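Local coordinates for protein tryptophan--tRNA ligase (Mycoplasma pneumoniae, PDB 2YY5) that probably joins tryptophan to its cognate tRNA at the expense of ATP, as a homodimeric class I aminoacyl-tRNA synthetase, at residues K16-L19 / G20-L23; L57-N60 / N61-V65; V223-K226 / I227-T231; Q308-R311 / E312-F315. The protein carries 1 engineered substitution. All blocks are in the same frame, centred on the assembly; numbering follows the deposited sequence.

Interaction 1 (K16-L19 / G20-L23). With WSA (5'-O-[(L-tryptophylamino)sulfonyl]adenosine), chain J; SO4 (sulfate ion), chain H.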
loop_
_atom_site.group_PDB
_atom_site.type_symbol
_atom_site.label_atom_id
_atom_site.label_comp_id
_atom_site.label_asym_id
_atom_site.label_seq_id
_atom_site.Cartn_x
_atom_site.Cartn_y
_atom_site.Cartn_z
ATOM N N LYS B 16 -4.841 24.073 -7.426
ATOM C CA LYS B 16 -3.951 24.983 -6.723
ATOM C C LYS B 16 -2.541 24.974 -7.288
ATOM O O LYS B 16 -1.612 25.462 -6.641
ATOM C CB LYS B 16 -3.890 24.628 -5.236
ATOM C CG LYS B 16 -4.475 25.683 -4.311
ATOM C CD LYS B 16 -5.917 25.391 -3.909
ATOM C CE LYS B 16 -6.360 26.368 -2.821
ATOM N NZ LYS B 16 -7.587 25.952 -2.098
ATOM N N GLN B 17 -2.376 24.406 -8.480
ATOM C CA GLN B 17 -1.070 24.379 -9.131
ATOM C C GLN B 17 -0.577 25.835 -9.153
ATOM O O GLN B 17 -1.287 26.727 -9.638
ATOM C CB GLN B 17 -1.220 23.843 -10.554
ATOM C CG GLN B 17 -0.155 22.853 -10.982
ATOM C CD GLN B 17 -0.167 21.579 -10.159
ATOM O OE1 GLN B 17 0.784 21.298 -9.433
ATOM N NE2 GLN B 17 -1.246 20.806 -10.264
ATOM N N HIS B 18 0.624 26.077 -8.625
ATOM C CA HIS B 18 1.179 27.433 -8.555
ATOM C C HIS B 18 2.579 27.603 -9.157
ATOM O O HIS B 18 3.203 26.631 -9.591
ATOM C CB HIS B 18 1.203 27.889 -7.097
ATOM C CG HIS B 18 2.024 27.009 -6.203
ATOM N ND1 HIS B 18 3.386 26.859 -6.350
ATOM C CD2 HIS B 18 1.673 26.231 -5.150
ATOM C CE1 HIS B 18 3.841 26.029 -5.428
ATOM N NE2 HIS B 18 2.821 25.633 -4.686
ATOM N N LEU B 19 3.055 28.851 -9.166
ATOM C CA LEU B 19 4.370 29.225 -9.695
ATOM C C LEU B 19 5.537 28.473 -9.048
ATOM O O LEU B 19 6.586 28.299 -9.665
ATOM C CB LEU B 19 4.604 30.723 -9.504
ATOM C CG LEU B 19 4.652 31.663 -10.708
ATOM C CD1 LEU B 19 5.145 33.018 -10.231
ATOM C CD2 LEU B 19 5.586 31.130 -11.773
ATOM N N GLY B 20 5.364 28.059 -7.796
ATOM C CA GLY B 20 6.416 27.319 -7.127
ATOM C C GLY B 20 6.614 26.016 -7.871
ATOM O O GLY B 20 7.740 25.574 -8.075
ATOM N N ASN B 21 5.505 25.415 -8.295
ATOM C CA ASN B 21 5.532 24.158 -9.040
ATOM C C ASN B 21 6.144 24.367 -10.416
ATOM O O ASN B 21 6.977 23.567 -10.858
ATOM C CB ASN B 21 4.120 23.607 -9.212
ATOM C CG ASN B 21 3.408 23.406 -7.892
ATOM O OD1 ASN B 21 3.920 22.731 -7.000
ATOM N ND2 ASN B 21 2.218 23.988 -7.764
ATOM N N TYR B 22 5.729 25.446 -11.085
ATOM C CA TYR B 22 6.224 25.749 -12.423
ATOM C C TYR B 22 7.734 25.962 -12.399
ATOM O O TYR B 22 8.486 25.297 -13.114
ATOM C CB TYR B 22 5.549 27.006 -13.003
ATOM C CG TYR B 22 5.988 27.292 -14.429
ATOM C CD1 TYR B 22 5.482 26.548 -15.496
ATOM C CD2 TYR B 22 6.987 28.234 -14.703
ATOM C CE1 TYR B 22 5.963 26.718 -16.795
ATOM C CE2 TYR B 22 7.479 28.412 -16.003
ATOM C CZ TYR B 22 6.958 27.645 -17.040
ATOM O OH TYR B 22 7.437 27.776 -18.316
ATOM N N LEU B 23 8.170 26.891 -11.563
ATOM C CA LEU B 23 9.578 27.200 -11.454
ATOM C C LEU B 23 10.371 26.055 -10.824
ATOM O O LEU B 23 11.537 25.829 -11.169
ATOM C CB LEU B 23 9.753 28.505 -10.659
ATOM C CG LEU B 23 9.933 29.802 -11.476
ATOM C CD1 LEU B 23 9.212 29.703 -12.810
ATOM C CD2 LEU B 23 9.430 31.003 -10.679
HETATM C CD2 WSA J . 7.045 12.656 -6.574
HETATM C CE3 WSA J . 7.963 13.563 -7.090
HETATM C CZ3 WSA J . 9.161 13.100 -7.619
HETATM C CH2 WSA J . 9.438 11.735 -7.628
HETATM C CZ2 WSA J . 8.519 10.831 -7.111
HETATM C CE2 WSA J . 7.319 11.295 -6.583
HETATM N N11 WSA J . 6.269 10.673 -6.052
HETATM C CD1 WSA J . 5.348 11.570 -5.713
HETATM C CG WSA J . 5.779 12.793 -6.016
HETATM C CB WSA J . 5.011 14.096 -5.802
HETATM C CA WSA J . 5.742 15.027 -4.831
HETATM N NH3 WSA J . 5.949 14.362 -3.538
HETATM C C WSA J . 4.899 16.289 -4.631
HETATM O O WSA J . 3.914 16.265 -3.900
HETATM N NS WSA J . 5.282 17.383 -5.280
HETATM S S WSA J . 4.038 18.431 -5.403
HETATM O O1S WSA J . 2.904 17.798 -6.153
HETATM O O2S WSA J . 3.550 18.816 -4.037
HETATM O "O5'" WSA J . 4.544 19.568 -6.112
HETATM C "C5'" WSA J . 5.190 19.352 -7.372
HETATM C "C4'" WSA J . 6.631 19.867 -7.442
HETATM O "O4'" WSA J . 6.663 21.269 -7.122
HETATM C "C3'" WSA J . 7.586 19.174 -6.466
HETATM O "O3'" WSA J . 8.859 18.985 -7.092
HETATM C "C2'" WSA J . 7.707 20.215 -5.355
HETATM O "O2'" WSA J . 8.958 20.054 -4.679
HETATM C "C1'" WSA J . 7.761 21.472 -6.220
HETATM N N9 WSA J . 7.506 22.673 -5.388
HETATM C C8 WSA J . 6.460 22.832 -4.580
HETATM N N7 WSA J . 6.500 24.042 -4.028
HETATM C C5 WSA J . 7.584 24.661 -4.490
HETATM C C4 WSA J . 8.230 23.783 -5.350
HETATM N N3 WSA J . 9.365 24.175 -5.952
HETATM C C2 WSA J . 9.863 25.380 -5.733
HETATM N N1 WSA J . 9.271 26.238 -4.923
HETATM C C6 WSA J . 8.134 25.915 -4.288
HETATM N N6 WSA J . 7.530 26.789 -3.483
HETATM S S SO4 H . 2.731 22.155 -2.921
HETATM O O1 SO4 H . 3.986 21.603 -2.396
HETATM O O2 SO4 H . 1.590 21.361 -2.410
HETATM O O3 SO4 H . 2.609 23.565 -2.497
HETATM O O4 SO4 H . 2.737 22.077 -4.386
#
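The flat ends of His18 and Asn21 lie one upon the other where the loop after strand 6-11 turns into helix 19-26. The Asn21 amide sits over one face of the imidazole, near its centre, and the two planes are only 22° apart although the side chains themselves run at about a right angle. A first torsion of 60° places CG of His18 between its backbone N and carbonyl carbon, which folds the ring back over the start of the helix. ND1 there takes a weak capping bond from Gly20 N (2.7 Å), making His18 the N-cap, while His18 O receives Tyr22 N (3.2 Å).

His18, Gly20 and Asn21 lie in the probable HIGH region, the class I signature that meets the adenosine part of the ligand in the Rossmann-type catalytic domain. The bound tryptophanyl sulfamoyl-adenosine, an analogue of tryptophanyl-adenylate, presents N7 of its adenine in the plane of the imidazole, 3.6 Å from His18 CE1. On the same ring, His18 NE2 donates an almost straight bond to O3 of a sulfate ion, probably from the crystallisation liquor (3.0 Å, 168°), and Lys205 of the KMSKS region also holds this anion.

Away from the ligand, Leu19 and Leu23 run side by side and point the same way, their CD2 atoms 4.0 Å apart, with Leu23 N bonded to Leu19 O (2.8 Å). Both leucines pack on Ile254 of helix 246-259, whereas the Tyr22 side chain reaches Val71 of helix 54-71.

Interaction 2 (L57-N60 / N61-V65); sequences LKQN and NFDLV
Gln59 and Asp63, one turn apart on helix 54-71, join their polar ends: Gln59 NE2 gives a weak hydrogen bond to Asp63 OD2 (2.6 Å), bent to 143° at the hydrogen. The glutamine starts with CG anti to its backbone N (chi1 -180°) and then bends at chi2, which swings the amide back alongside the helix to the carboxylate. The two flat groups stay far from coplanar, their planes 62° apart.

Asp63 OD1 has a stronger partner in Arg66, with which it forms a salt bridge, and Arg306 adds a long, weak ion pair. Gln59 NE2 also meets the rim of the Phe62 ring, lying in its plane 3.7 Å from Phe62 CD1; Arg311 of helix 311-340 makes a cation-pi contact with this same ring.

Four consecutive backbone bonds satisfy the main chain in regular alpha-helical order, from Asn61 N to Leu57 O (2.8 Å) through to Leu64 N to Asn60 O (2.8 Å). Beside the first of them, Leu57 CD2 lies 3.4 Å from Asn61 OD1, an apolar methyl against the amide. The Asn61 side chain packs further on Ala13 of the HIGH region, on Val42 and on Asp44, while Leu57 packs on Asp44 and on Gly341 of the second subunit.

One helix thus carries two chemistries: Asn61 and Leu64 face Ala13 and Val42 beside the ATP site, and Gln59 with Asp63 faces arginines. With Arg66 close by, the carboxylate of Asp63 would be expected to remain ionised, its negative charge balanced mainly by that arginine rather than by the neutral amide.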
loop_
_atom_site.group_PDB
_atom_site.type_symbol
_atom_site.label_atom_id
_atom_site.label_comp_id
_atom_site.label_asym_id
_atom_site.label_seq_id
_atom_site.Cartn_x
_atom_site.Cartn_y
_atom_site.Cartn_z
ATOM N N LEU B 57 -10.865 15.142 -8.444
ATOM C CA LEU B 57 -9.650 14.407 -8.774
ATOM C C LEU B 57 -9.577 14.240 -10.293
ATOM O O LEU B 57 -8.580 14.591 -10.920
ATOM C CB LEU B 57 -9.666 13.041 -8.059
ATOM C CG LEU B 57 -8.408 12.173 -7.853
ATOM C CD1 LEU B 57 -8.548 10.901 -8.656
ATOM C CD2 LEU B 57 -7.135 12.917 -8.248
ATOM N N LYS B 58 -10.649 13.724 -10.882
ATOM C CA LYS B 58 -10.708 13.515 -12.326
ATOM C C LYS B 58 -10.430 14.804 -13.088
ATOM O O LYS B 58 -9.603 14.831 -14.001
ATOM C CB LYS B 58 -12.083 12.972 -12.723
ATOM C CG LYS B 58 -12.130 11.459 -12.854
ATOM C CD LYS B 58 -13.493 10.889 -12.474
ATOM C CE LYS B 58 -14.621 11.438 -13.330
ATOM N NZ LYS B 58 -15.923 10.870 -12.891
ATOM N N GLN B 59 -11.120 15.872 -12.706
ATOM C CA GLN B 59 -10.949 17.151 -13.370
ATOM C C GLN B 59 -9.506 17.643 -13.280
ATOM O O GLN B 59 -8.934 18.098 -14.275
ATOM C CB GLN B 59 -11.905 18.187 -12.768
ATOM C CG GLN B 59 -11.814 19.583 -13.395
ATOM C CD GLN B 59 -11.819 19.556 -14.921
ATOM O OE1 GLN B 59 -12.544 18.779 -15.541
ATOM N NE2 GLN B 59 -11.013 20.418 -15.528
ATOM N N ASN B 60 -8.919 17.527 -12.090
ATOM C CA ASN B 60 -7.547 17.960 -11.854
ATOM C C ASN B 60 -6.506 17.138 -12.619
ATOM O O ASN B 60 -5.594 17.712 -13.220
ATOM C CB ASN B 60 -7.244 17.938 -10.354
ATOM C CG ASN B 60 -7.917 19.076 -9.602
ATOM O OD1 ASN B 60 -7.876 19.126 -8.368
ATOM N ND2 ASN B 60 -8.531 20.004 -10.340
ATOM N N ASN B 61 -6.631 15.807 -12.591
ATOM C CA ASN B 61 -5.693 14.947 -13.321
ATOM C C ASN B 61 -5.675 15.381 -14.789
ATOM O O ASN B 61 -4.620 15.471 -15.418
ATOM C CB ASN B 61 -6.097 13.465 -13.226
ATOM C CG ASN B 61 -5.904 12.887 -11.832
ATOM O OD1 ASN B 61 -5.247 13.490 -10.981
ATOM N ND2 ASN B 61 -6.470 11.705 -11.595
ATOM N N PHE B 62 -6.856 15.655 -15.325
ATOM C CA PHE B 62 -6.991 16.108 -16.700
ATOM C C PHE B 62 -6.305 17.473 -16.847
ATOM O O PHE B 62 -5.490 17.682 -17.744
ATOM C CB PHE B 62 -8.486 16.198 -17.053
ATOM C CG PHE B 62 -8.792 17.055 -18.258
ATOM C CD1 PHE B 62 -9.460 18.267 -18.110
ATOM C CD2 PHE B 62 -8.435 16.644 -19.539
ATOM C CE1 PHE B 62 -9.772 19.056 -19.222
ATOM C CE2 PHE B 62 -8.741 17.424 -20.656
ATOM C CZ PHE B 62 -9.413 18.632 -20.495
ATOM N N ASP B 63 -6.634 18.394 -15.953
ATOM C CA ASP B 63 -6.059 19.730 -15.997
ATOM C C ASP B 63 -4.528 19.766 -15.896
ATOM O O ASP B 63 -3.885 20.626 -16.504
ATOM C CB ASP B 63 -6.667 20.605 -14.895
ATOM C CG ASP B 63 -8.107 21.002 -15.184
ATOM O OD1 ASP B 63 -8.458 21.163 -16.374
ATOM O OD2 ASP B 63 -8.886 21.171 -14.218
ATOM N N LEU B 64 -3.941 18.849 -15.129
ATOM C CA LEU B 64 -2.489 18.825 -14.993
ATOM C C LEU B 64 -1.829 18.401 -16.303
ATOM O O LEU B 64 -0.838 18.995 -16.715
ATOM C CB LEU B 64 -2.054 17.876 -13.871
ATOM C CG LEU B 64 -0.559 17.876 -13.523
ATOM C CD1 LEU B 64 -0.130 19.243 -13.009
ATOM C CD2 LEU B 64 -0.295 16.833 -12.472
ATOM N N VAL B 65 -2.378 17.377 -16.954
ATOM C CA VAL B 65 -1.815 16.909 -18.208
ATOM C C VAL B 65 -1.818 18.028 -19.231
ATOM O O VAL B 65 -0.853 18.192 -19.977
ATOM C CB VAL B 65 -2.583 15.701 -18.779
ATOM C CG1 VAL B 65 -2.045 15.347 -20.154
ATOM C CG2 VAL B 65 -2.418 14.505 -17.860
#

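Interaction 3 (V223-K226 / I227-T231)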
loop_
_atom_site.group_PDB
_atom_site.type_symbol
_atom_site.label_atom_id
_atom_site.label_comp_id
_atom_site.label_asym_id
_atom_site.label_seq_id
_atom_site.Cartn_x
_atom_site.Cartn_y
_atom_site.Cartn_z
ATOM N N VAL B 223 -3.418 38.417 -10.580
ATOM C CA VAL B 223 -1.957 38.398 -10.536
ATOM C C VAL B 223 -1.434 39.806 -10.224
ATOM O O VAL B 223 -0.491 39.973 -9.438
ATOM C CB VAL B 223 -1.357 37.935 -11.887
ATOM C CG1 VAL B 223 0.154 38.071 -11.857
ATOM C CG2 VAL B 223 -1.755 36.490 -12.170
ATOM N N VAL B 224 -2.055 40.811 -10.845
ATOM C CA VAL B 224 -1.680 42.208 -10.631
ATOM C C VAL B 224 -1.833 42.615 -9.167
ATOM O O VAL B 224 -0.904 43.173 -8.573
ATOM C CB VAL B 224 -2.539 43.166 -11.492
ATOM C CG1 VAL B 224 -2.356 44.604 -11.026
ATOM C CG2 VAL B 224 -2.133 43.060 -12.946
ATOM N N LYS B 225 -2.995 42.334 -8.582
ATOM C CA LYS B 225 -3.231 42.702 -7.188
ATOM C C LYS B 225 -2.289 41.992 -6.208
ATOM O O LYS B 225 -1.720 42.614 -5.305
ATOM C CB LYS B 225 -4.683 42.407 -6.792
ATOM C CG LYS B 225 -5.069 42.949 -5.407
ATOM C CD LYS B 225 -6.360 42.329 -4.862
ATOM C CE LYS B 225 -6.150 40.876 -4.425
ATOM N NZ LYS B 225 -7.374 40.255 -3.825
ATOM N N LYS B 226 -2.122 40.686 -6.388
ATOM C CA LYS B 226 -1.275 39.901 -5.495
ATOM C C LYS B 226 0.167 40.371 -5.434
ATOM O O LYS B 226 0.759 40.433 -4.357
ATOM C CB LYS B 226 -1.310 38.426 -5.903
ATOM C CG LYS B 226 -2.643 37.775 -5.656
ATOM C CD LYS B 226 -2.624 36.307 -5.993
ATOM C CE LYS B 226 -3.935 35.678 -5.575
ATOM N NZ LYS B 226 -3.955 34.228 -5.834
ATOM N N ILE B 227 0.727 40.698 -6.592
ATOM C CA ILE B 227 2.105 41.139 -6.664
ATOM C C ILE B 227 2.263 42.547 -6.111
ATOM O O ILE B 227 3.222 42.829 -5.387
ATOM C CB ILE B 227 2.609 41.039 -8.115
ATOM C CG1 ILE B 227 2.699 39.557 -8.504
ATOM C CG2 ILE B 227 3.962 41.704 -8.257
ATOM C CD1 ILE B 227 2.824 39.292 -9.981
ATOM N N ARG B 228 1.312 43.421 -6.426
ATOM C CA ARG B 228 1.359 44.793 -5.938
ATOM C C ARG B 228 1.388 44.823 -4.417
ATOM O O ARG B 228 1.925 45.747 -3.821
ATOM C CB ARG B 228 0.135 45.569 -6.406
ATOM C CG ARG B 228 0.138 47.020 -5.961
ATOM C CD ARG B 228 0.659 47.899 -7.071
ATOM N NE ARG B 228 -0.202 47.775 -8.243
ATOM C CZ ARG B 228 0.024 48.363 -9.412
ATOM N NH1 ARG B 228 -0.824 48.186 -10.417
ATOM N NH2 ARG B 228 1.095 49.123 -9.577
ATOM N N GLN B 229 0.795 43.806 -3.800
ATOM C CA GLN B 229 0.720 43.703 -2.345
ATOM C C GLN B 229 1.819 42.838 -1.733
ATOM O O GLN B 229 1.836 42.624 -0.518
ATOM C CB GLN B 229 -0.621 43.100 -1.924
ATOM C CG GLN B 229 -1.859 43.737 -2.507
ATOM C CD GLN B 229 -3.087 42.892 -2.227
ATOM O OE1 GLN B 229 -3.173 41.736 -2.654
ATOM N NE2 GLN B 229 -4.041 43.457 -1.498
ATOM N N ALA B 230 2.715 42.316 -2.564
ATOM C CA ALA B 230 3.794 41.463 -2.065
ATOM C C ALA B 230 4.557 42.177 -0.962
ATOM O O ALA B 230 5.013 43.307 -1.147
ATOM C CB ALA B 230 4.746 41.090 -3.206
ATOM N N THR B 231 4.693 41.521 0.187
ATOM C CA THR B 231 5.404 42.118 1.309
ATOM C C THR B 231 6.895 42.254 0.989
ATOM O O THR B 231 7.532 41.311 0.517
ATOM C CB THR B 231 5.219 41.281 2.607
ATOM O OG1 THR B 231 5.845 40.008 2.459
ATOM C CG2 THR B 231 3.740 41.069 2.900
#
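The last turn of helix 220-228 holds its alpha-helical pattern from Val223 O to Ile227 N (3.2 Å) and from Val224 O to Arg228 N (3.1 Å), and ends with Gln229 N bonded to Lys225 O at 3.2 Å, though bent to 137°, and weakly to Lys226 O.

On the inner face, Val223 and Ile227 lie side by side and point the same way, with Val223 CG1 3.5 Å from Ile227 CD1. The isoleucine starts with CG1 anti to its own carbonyl carbon (chi1 -68°), directing CD1 back along the helix toward the valine.

This apolar pair seats the short helix on helix 284-308: Val223 packs on Thr295 and Leu299, and Ile227 on Thr292. Lys288 of that helix also donates to the backbone carbonyls of Arg228 and Ala230, at the C-terminal end of helix 220-228, where Ala230 N turns back to Ile227 O (2.9 Å). The helix itself follows the loop that carries the KMSKS region. Toward that loop Lys226 extends a straight chain whose ammonium forms a salt bridge with Asp218 and hydrogen bonds with the carbonyls of Gln210 and Val213.

Val224 also packs on Thr292, and Arg228, bent at chi2 and chi3, runs alongside it, bringing NH1 to 3.9 Å from Val224 CG1. Lys225, Arg228 and Gln229 are the exposed residues here. Lys225 crosses Gln229 at a slant, its aliphatic CG 3.6 Å from Gln229 OE1.

Interaction 4 (Q308-R311 / E312-F315)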
loop_
_atom_site.group_PDB
_atom_site.type_symbol
_atom_site.label_atom_id
_atom_site.label_comp_id
_atom_site.label_asym_id
_atom_site.label_seq_id
_atom_site.Cartn_x
_atom_site.Cartn_y
_atom_site.Cartn_z
ATOM N N GLN B 308 -5.928 25.050 -25.774
ATOM C CA GLN B 308 -5.867 24.366 -27.057
ATOM C C GLN B 308 -5.842 22.845 -26.914
ATOM O O GLN B 308 -6.361 22.131 -27.774
ATOM C CB GLN B 308 -4.630 24.826 -27.826
ATOM C CG GLN B 308 -4.685 26.273 -28.276
ATOM C CD GLN B 308 -3.315 26.827 -28.613
ATOM O OE1 GLN B 308 -2.572 26.246 -29.411
ATOM N NE2 GLN B 308 -2.972 27.958 -28.007
ATOM N N ILE B 309 -5.244 22.351 -25.834
ATOM C CA ILE B 309 -5.160 20.910 -25.603
ATOM C C ILE B 309 -6.560 20.318 -25.406
ATOM O O ILE B 309 -7.363 20.863 -24.647
ATOM C CB ILE B 309 -4.290 20.612 -24.362
ATOM C CG1 ILE B 309 -2.934 21.313 -24.502
ATOM C CG2 ILE B 309 -4.105 19.109 -24.202
ATOM C CD1 ILE B 309 -2.132 20.888 -25.718
ATOM N N SER B 310 -6.843 19.204 -26.084
ATOM C CA SER B 310 -8.158 18.555 -26.009
ATOM C C SER B 310 -8.220 17.294 -25.157
ATOM O O SER B 310 -7.203 16.638 -24.913
ATOM C CB SER B 310 -8.636 18.175 -27.404
ATOM O OG SER B 310 -7.970 17.009 -27.850
ATOM N N ARG B 311 -9.440 16.945 -24.748
ATOM C CA ARG B 311 -9.700 15.766 -23.926
ATOM C C ARG B 311 -9.083 14.514 -24.566
ATOM O O ARG B 311 -8.340 13.779 -23.911
ATOM C CB ARG B 311 -11.214 15.565 -23.763
ATOM C CG ARG B 311 -11.631 14.887 -22.465
ATOM C CD ARG B 311 -12.158 15.906 -21.462
ATOM N NE ARG B 311 -12.030 15.435 -20.085
ATOM C CZ ARG B 311 -12.457 16.100 -19.016
ATOM N NH1 ARG B 311 -12.285 15.586 -17.803
ATOM N NH2 ARG B 311 -13.066 17.271 -19.154
ATOM N N GLU B 312 -9.409 14.274 -25.838
ATOM C CA GLU B 312 -8.888 13.123 -26.584
ATOM C C GLU B 312 -7.362 13.101 -26.513
ATOM O O GLU B 312 -6.749 12.053 -26.304
ATOM C CB GLU B 312 -9.337 13.190 -28.055
ATOM C CG GLU B 312 -9.129 14.565 -28.716
ATOM C CD GLU B 312 -8.207 14.542 -29.941
ATOM O OE1 GLU B 312 -7.921 15.633 -30.492
ATOM O OE2 GLU B 312 -7.773 13.443 -30.352
ATOM N N GLN B 313 -6.761 14.271 -26.692
ATOM C CA GLN B 313 -5.318 14.412 -26.640
ATOM C C GLN B 313 -4.771 13.935 -25.299
ATOM O O GLN B 313 -3.756 13.243 -25.239
ATOM C CB GLN B 313 -4.931 15.874 -26.870
ATOM C CG GLN B 313 -4.841 16.240 -28.337
ATOM C CD GLN B 313 -4.533 17.702 -28.561
ATOM O OE1 GLN B 313 -3.666 18.275 -27.901
ATOM N NE2 GLN B 313 -5.229 18.314 -29.507
ATOM N N VAL B 314 -5.442 14.314 -24.222
ATOM C CA VAL B 314 -5.006 13.912 -22.902
ATOM C C VAL B 314 -5.086 12.401 -22.759
ATOM O O VAL B 314 -4.146 11.757 -22.284
ATOM C CB VAL B 314 -5.871 14.561 -21.807
ATOM C CG1 VAL B 314 -5.566 13.908 -20.440
ATOM C CG2 VAL B 314 -5.598 16.071 -21.773
ATOM N N PHE B 315 -6.213 11.847 -23.192
ATOM C CA PHE B 315 -6.439 10.423 -23.106
ATOM C C PHE B 315 -5.399 9.610 -23.875
ATOM O O PHE B 315 -4.819 8.673 -23.330
ATOM C CB PHE B 315 -7.842 10.077 -23.610
ATOM C CG PHE B 315 -8.164 8.623 -23.507
ATOM C CD1 PHE B 315 -8.344 8.026 -22.261
ATOM C CD2 PHE B 315 -8.226 7.827 -24.648
ATOM C CE1 PHE B 315 -8.576 6.655 -22.150
ATOM C CE2 PHE B 315 -8.458 6.450 -24.548
ATOM C CZ PHE B 315 -8.631 5.868 -23.299
#
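Val314 N donates to Ser310 O at 3.0 Å, the first alpha-helical bond across the start of helix 311-340, and Phe315 N follows to Arg311 O at the same 3.0 Å. Ser310 is the N-cap of this helix and lies in the loop between helices 284-308 and 311-340. A first torsion of 77° turns the serine hydroxyl back over the opening turn, where its OG accepts from Gln313 N (3.2 Å). The position of OG is somewhat uncertain in the model because it crowds the Glu312 side chain, and the weak bond it appears to give to Glu312 OE1 is therefore doubtful.

Gln313 stretches its chain straight beyond CG and passes Ile309 at about a right angle, with Gln313 OE1 3.7 Å from Ile309 CD1. Ile309 packs on Arg66 and Leu69 of helix 54-71, and Val314 on Val65 of the same helix, so the apolar side of the cap is pressed against that helix. Arg311 and Phe315 touch the C-terminal residues Ile347 and Lys348 of the second subunit. Ile309, just before the cap, and Val314, four residues after it, make the hydrophobic-staple pair, Ile309 CG2 standing 4.2 Å from Val314 CG2.

In the fold
Interaction 1 is the buried one, at the ligand, where a helix start is capped by an imidazole; interaction 4 caps a helix start at the surface with a serine hydroxyl. Interaction 2 is partly buried and lies mid-helix. It touches interaction 1 through Leu64 CD1 and Gln17 NE2, 3.3 Å apart, and meets interaction 4 on another face, where Phe62 CE2 is 3.6 Å from Val314 CG2. Interactions 2 and 4 both reach the second subunit. Interaction 3, a helix end, touches none of the others; its centre is about 16 Å from that of interaction 1 and about 33 Å from that of interaction 4, and it combines an apolar inner face with exposed polar residues.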